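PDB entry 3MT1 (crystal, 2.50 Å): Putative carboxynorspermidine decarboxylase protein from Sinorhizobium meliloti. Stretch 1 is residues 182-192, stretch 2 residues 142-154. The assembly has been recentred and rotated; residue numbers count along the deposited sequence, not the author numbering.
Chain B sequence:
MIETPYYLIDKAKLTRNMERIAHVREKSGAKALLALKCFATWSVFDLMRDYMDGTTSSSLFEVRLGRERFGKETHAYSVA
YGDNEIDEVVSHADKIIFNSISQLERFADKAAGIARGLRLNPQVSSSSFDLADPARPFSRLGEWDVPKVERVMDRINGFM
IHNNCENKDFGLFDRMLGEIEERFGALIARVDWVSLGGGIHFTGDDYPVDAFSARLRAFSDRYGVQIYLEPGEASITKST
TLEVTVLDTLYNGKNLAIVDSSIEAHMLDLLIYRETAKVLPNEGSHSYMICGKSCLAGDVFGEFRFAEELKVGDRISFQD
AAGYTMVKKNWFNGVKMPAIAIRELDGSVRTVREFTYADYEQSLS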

# COMPACT_ATOMS: atom_id res chain seq x y z
N GLU B 182 -23.04 31.27 -0.96
CA GLU B 182 -23.31 31.97 -2.21
C GLU B 182 -23.70 31.03 -3.35
O GLU B 182 -24.53 31.38 -4.18
CB GLU B 182 -22.11 32.82 -2.59
CG GLU B 182 -21.51 33.56 -1.40
CD GLU B 182 -20.66 34.75 -1.79
OE1 GLU B 182 -19.52 34.56 -2.29
OE2 GLU B 182 -21.13 35.89 -1.58
N ARG B 183 -23.09 29.85 -3.38
CA ARG B 183 -23.43 28.86 -4.41
C ARG B 183 -24.68 28.03 -4.09
O ARG B 183 -25.42 27.66 -5.00
CB ARG B 183 -22.23 27.95 -4.76
CG ARG B 183 -21.44 28.40 -6.02
CD ARG B 183 -20.16 27.60 -6.16
NE ARG B 183 -19.62 27.59 -7.52
CZ ARG B 183 -18.86 28.56 -8.06
NH1 ARG B 183 -18.54 29.65 -7.36
NH2 ARG B 183 -18.43 28.44 -9.31
N PHE B 184 -24.92 27.74 -2.81
CA PHE B 184 -25.97 26.79 -2.47
C PHE B 184 -26.86 27.23 -1.32
O PHE B 184 -27.80 26.51 -0.96
CB PHE B 184 -25.37 25.39 -2.14
CG PHE B 184 -24.43 24.85 -3.20
CD1 PHE B 184 -23.11 24.57 -2.88
CD2 PHE B 184 -24.86 24.63 -4.51
CE1 PHE B 184 -22.23 24.07 -3.84
CE2 PHE B 184 -23.99 24.13 -5.48
CZ PHE B 184 -22.67 23.86 -5.15
N GLY B 185 -26.57 28.39 -0.74
CA GLY B 185 -27.34 28.95 0.38
C GLY B 185 -28.84 28.79 0.24
O GLY B 185 -29.53 28.39 1.18
N ALA B 186 -29.35 29.08 -0.95
CA ALA B 186 -30.79 29.00 -1.17
C ALA B 186 -31.25 27.56 -0.94
O ALA B 186 -32.24 27.33 -0.25
CB ALA B 186 -31.17 29.51 -2.56
N LEU B 187 -30.50 26.59 -1.46
CA LEU B 187 -30.83 25.17 -1.29
C LEU B 187 -30.62 24.60 0.12
O LEU B 187 -31.42 23.80 0.60
CB LEU B 187 -30.04 24.34 -2.31
CG LEU B 187 -30.45 24.53 -3.78
CD1 LEU B 187 -29.55 23.73 -4.69
CD2 LEU B 187 -31.92 24.15 -4.02
N ILE B 188 -29.53 25.02 0.77
CA ILE B 188 -29.20 24.56 2.12
C ILE B 188 -30.34 24.86 3.11
O ILE B 188 -30.76 23.97 3.86
CB ILE B 188 -27.83 25.13 2.59
CG1 ILE B 188 -26.69 24.54 1.73
CG2 ILE B 188 -27.60 24.87 4.06
CD1 ILE B 188 -25.33 25.27 1.82
N ALA B 189 -30.86 26.08 3.09
CA ALA B 189 -32.02 26.46 3.92
C ALA B 189 -33.16 25.45 3.88
O ALA B 189 -33.85 25.25 4.88
CB ALA B 189 -32.55 27.87 3.54
N ARG B 190 -33.34 24.79 2.72
CA ARG B 190 -34.50 23.93 2.45
C ARG B 190 -34.34 22.49 2.97
O ARG B 190 -35.32 21.75 3.05
CB ARG B 190 -34.84 23.91 0.95
CG ARG B 190 -35.31 25.24 0.37
CD ARG B 190 -35.40 25.21 -1.17
NE ARG B 190 -36.14 24.04 -1.66
CZ ARG B 190 -36.33 23.73 -2.95
NH1 ARG B 190 -35.83 24.49 -3.92
NH2 ARG B 190 -37.01 22.63 -3.25
N VAL B 191 -33.12 22.10 3.31
CA VAL B 191 -32.89 20.75 3.82
C VAL B 191 -32.69 20.83 5.31
O VAL B 191 -32.70 21.92 5.87
CB VAL B 191 -31.68 20.05 3.16
CG1 VAL B 191 -31.91 19.87 1.69
CG2 VAL B 191 -30.41 20.82 3.41
N ASP B 192 -32.52 19.69 5.97
CA ASP B 192 -32.38 19.79 7.40
C ASP B 192 -31.07 19.29 8.00
O ASP B 192 -30.92 19.32 9.20
CB ASP B 192 -33.63 19.28 8.13
CG ASP B 192 -33.92 17.87 7.84
OD1 ASP B 192 -32.93 17.15 7.68
OD2 ASP B 192 -35.11 17.48 7.76
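Stretch 2 142-154: GEWDVPKVERVMD

The strongest polar link between the two stretches is a salt bridge near their C-terminal ends. Arg-190 NH1 donates a hydrogen bond to Glu-150 OE1 at 2.7 Å, with an N-H...O angle of 161°, so the charge pairing is supported by nearly linear geometry. The carboxylate oxygen lies at the edge of the guanidinium, near its plane, where the N-H bonds point. The CA-to-CB bond of Glu-150 runs sideways to stretch 1, and it is the end of the side chain that comes nearer, with chi1 at -95° and chi2 at -134°, both between wells. One face of the same guanidinium has the selenomethionine Met-153 CE over it, with Met-153 CE 3.4 Å from Arg-190 NE. Arg-190 thus combines a salt bridge near the guanidinium plane with a methyl group over one face.

Stretch 2 begins as an extended segment at Gly-142 and Glu-143, passes through Trp-144, and enters a helix at Val-146, with Asp-145 in the N-cap position. Val-149 N to Asp-145 O (3.2 Å) and Glu-150 N to Val-146 O (2.9 Å) hold the helical turn, and the chain makes a type I turn from Glu-150 to Met-153. Stretch 1 continues a helix that begins earlier in the chain and runs through Arg-190, with a kink where the N atoms of Ala-186 and Leu-187 lack bonds to the preceding turn. The two helices run nearly parallel, their N-to-C directions differing by 13° and their axes approaching to 11.2 Å. Accordingly, the nearest CA pairs advance together along both chains: Phe-184 with Val-146, Leu-187 with Glu-150, and Val-191 with Met-153.

Leu-187 is central to the apolar packing. Its CB points toward stretch 2, and the m,t rotamer places Leu-187 CD1 3.9 Å from Val-146 CG1 and 3.8 Å from Val-149 CG1. Leu-187 CD2 reaches Met-153 CE at 3.9 Å and the aliphatic Glu-150 CG at 3.8 Å. Met-153, in an m,m,m conformation, points its CB toward stretch 1 and has the largest covered area of any residue here; Met-153 CE also meets Val-191 CG1 at 4.2 Å.

Toward the N-terminal side, the edge of the buried Phe-184 ring meets Trp-144 O and Val-146 CG2. Phe-184 CE2 lies 3.6 Å from Trp-144 O, and Phe-184 CD2 is 4.1 Å from Val-146 CG2. That same valine methyl, CG2 of Val-146, rests 3.7 Å from Arg-183 O, so this side chain packs against both ring and backbone. Together the contacts bury 451 Å², summed over both stretches.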

# COMPACT_ATOMS: atom_id res chain seq x y z
N GLY B 142 -19.58 15.17 -6.55
CA GLY B 142 -20.67 16.07 -6.18
C GLY B 142 -21.29 16.81 -7.36
O GLY B 142 -20.66 17.01 -8.40
N GLU B 143 -22.54 17.22 -7.19
CA GLU B 143 -23.22 18.01 -8.22
C GLU B 143 -22.99 19.50 -7.97
O GLU B 143 -22.89 19.92 -6.82
CB GLU B 143 -24.72 17.68 -8.24
CG GLU B 143 -25.05 16.19 -8.48
CD GLU B 143 -24.92 15.76 -9.95
OE1 GLU B 143 -24.79 16.63 -10.84
OE2 GLU B 143 -24.96 14.54 -10.22
N TRP B 144 -22.87 20.28 -9.04
CA TRP B 144 -22.64 21.71 -8.91
C TRP B 144 -23.82 22.49 -9.44
O TRP B 144 -24.01 23.65 -9.08
CB TRP B 144 -21.37 22.14 -9.66
CG TRP B 144 -21.52 22.11 -11.16
CD1 TRP B 144 -22.02 23.10 -11.96
CD2 TRP B 144 -21.19 21.02 -12.02
NE1 TRP B 144 -22.02 22.69 -13.28
CE2 TRP B 144 -21.51 21.42 -13.34
CE3 TRP B 144 -20.66 19.74 -11.81
CZ2 TRP B 144 -21.31 20.59 -14.45
CZ3 TRP B 144 -20.45 18.91 -12.92
CH2 TRP B 144 -20.77 19.34 -14.22
N ASP B 145 -24.60 21.86 -10.32
CA ASP B 145 -25.66 22.55 -11.07
C ASP B 145 -26.99 22.58 -10.33
O ASP B 145 -27.72 21.58 -10.27
CB ASP B 145 -25.80 21.93 -12.47
CG ASP B 145 -26.61 22.80 -13.42
OD1 ASP B 145 -27.53 23.52 -12.97
OD2 ASP B 145 -26.34 22.75 -14.64
N VAL B 146 -27.29 23.75 -9.76
CA VAL B 146 -28.45 23.99 -8.89
C VAL B 146 -29.78 23.51 -9.50
O VAL B 146 -30.51 22.77 -8.83
CB VAL B 146 -28.55 25.50 -8.46
CG1 VAL B 146 -29.93 25.86 -7.90
CG2 VAL B 146 -27.44 25.84 -7.45
N PRO B 147 -30.10 23.92 -10.75
CA PRO B 147 -31.34 23.48 -11.41
C PRO B 147 -31.57 21.96 -11.46
O PRO B 147 -32.69 21.51 -11.23
CB PRO B 147 -31.18 24.04 -12.83
CG PRO B 147 -30.41 25.29 -12.64
CD PRO B 147 -29.45 25.00 -11.51
N LYS B 148 -30.53 21.18 -11.79
CA LYS B 148 -30.64 19.72 -11.81
C LYS B 148 -30.86 19.18 -10.41
O LYS B 148 -31.61 18.23 -10.22
CB LYS B 148 -29.39 19.05 -12.42
CG LYS B 148 -29.37 18.99 -13.93
CD LYS B 148 -28.34 19.95 -14.52
CE LYS B 148 -26.98 19.29 -14.75
NZ LYS B 148 -26.98 18.49 -16.01
N VAL B 149 -30.18 19.79 -9.44
CA VAL B 149 -30.38 19.42 -8.05
C VAL B 149 -31.88 19.56 -7.71
O VAL B 149 -32.54 18.60 -7.32
CB VAL B 149 -29.51 20.30 -7.10
CG1 VAL B 149 -29.86 20.04 -5.64
CG2 VAL B 149 -28.03 20.09 -7.36
N GLU B 150 -32.39 20.77 -7.94
CA GLU B 150 -33.75 21.14 -7.61
C GLU B 150 -34.82 20.15 -8.05
O GLU B 150 -35.82 19.96 -7.35
CB GLU B 150 -34.05 22.51 -8.19
CG GLU B 150 -33.84 23.65 -7.22
CD GLU B 150 -35.00 24.63 -7.25
OE1 GLU B 150 -36.05 24.33 -6.62
OE2 GLU B 150 -34.85 25.69 -7.89
N ARG B 151 -34.60 19.51 -9.20
CA ARG B 151 -35.56 18.54 -9.72
C ARG B 151 -35.67 17.29 -8.82
O ARG B 151 -36.59 16.48 -8.94
CB ARG B 151 -35.24 18.15 -11.17
CG ARG B 151 -36.50 17.91 -11.99
CD ARG B 151 -36.21 17.25 -13.31
NE ARG B 151 -36.98 16.01 -13.47
CZ ARG B 151 -36.45 14.79 -13.34
NH1 ARG B 151 -37.21 13.71 -13.50
NH2 ARG B 151 -35.16 14.64 -13.05
N VAL B 152 -34.73 17.17 -7.89
CA VAL B 152 -34.64 15.96 -7.11
C VAL B 152 -34.70 16.21 -5.58
O VAL B 152 -34.45 15.32 -4.77
CB VAL B 152 -33.46 15.13 -7.61
CG1 VAL B 152 -32.16 15.55 -6.93
CG2 VAL B 152 -33.74 13.66 -7.46
N MSE B 153 -35.13 17.42 -5.21
CA MSE B 153 -35.25 17.86 -3.81
C MSE B 153 -36.31 17.13 -2.98
O MSE B 153 -36.24 17.12 -1.77
CB MSE B 153 -35.50 19.36 -3.77
CG MSE B 153 -34.30 20.19 -4.18
SE MSE B 153 -32.93 20.29 -2.77
CE MSE B 153 -33.73 21.66 -1.69
N ASP B 154 -37.30 16.53 -3.63
CA ASP B 154 -38.33 15.78 -2.92
C ASP B 154 -37.83 14.40 -2.45
O ASP B 154 -38.58 13.62 -1.88
CB ASP B 154 -39.60 15.64 -3.79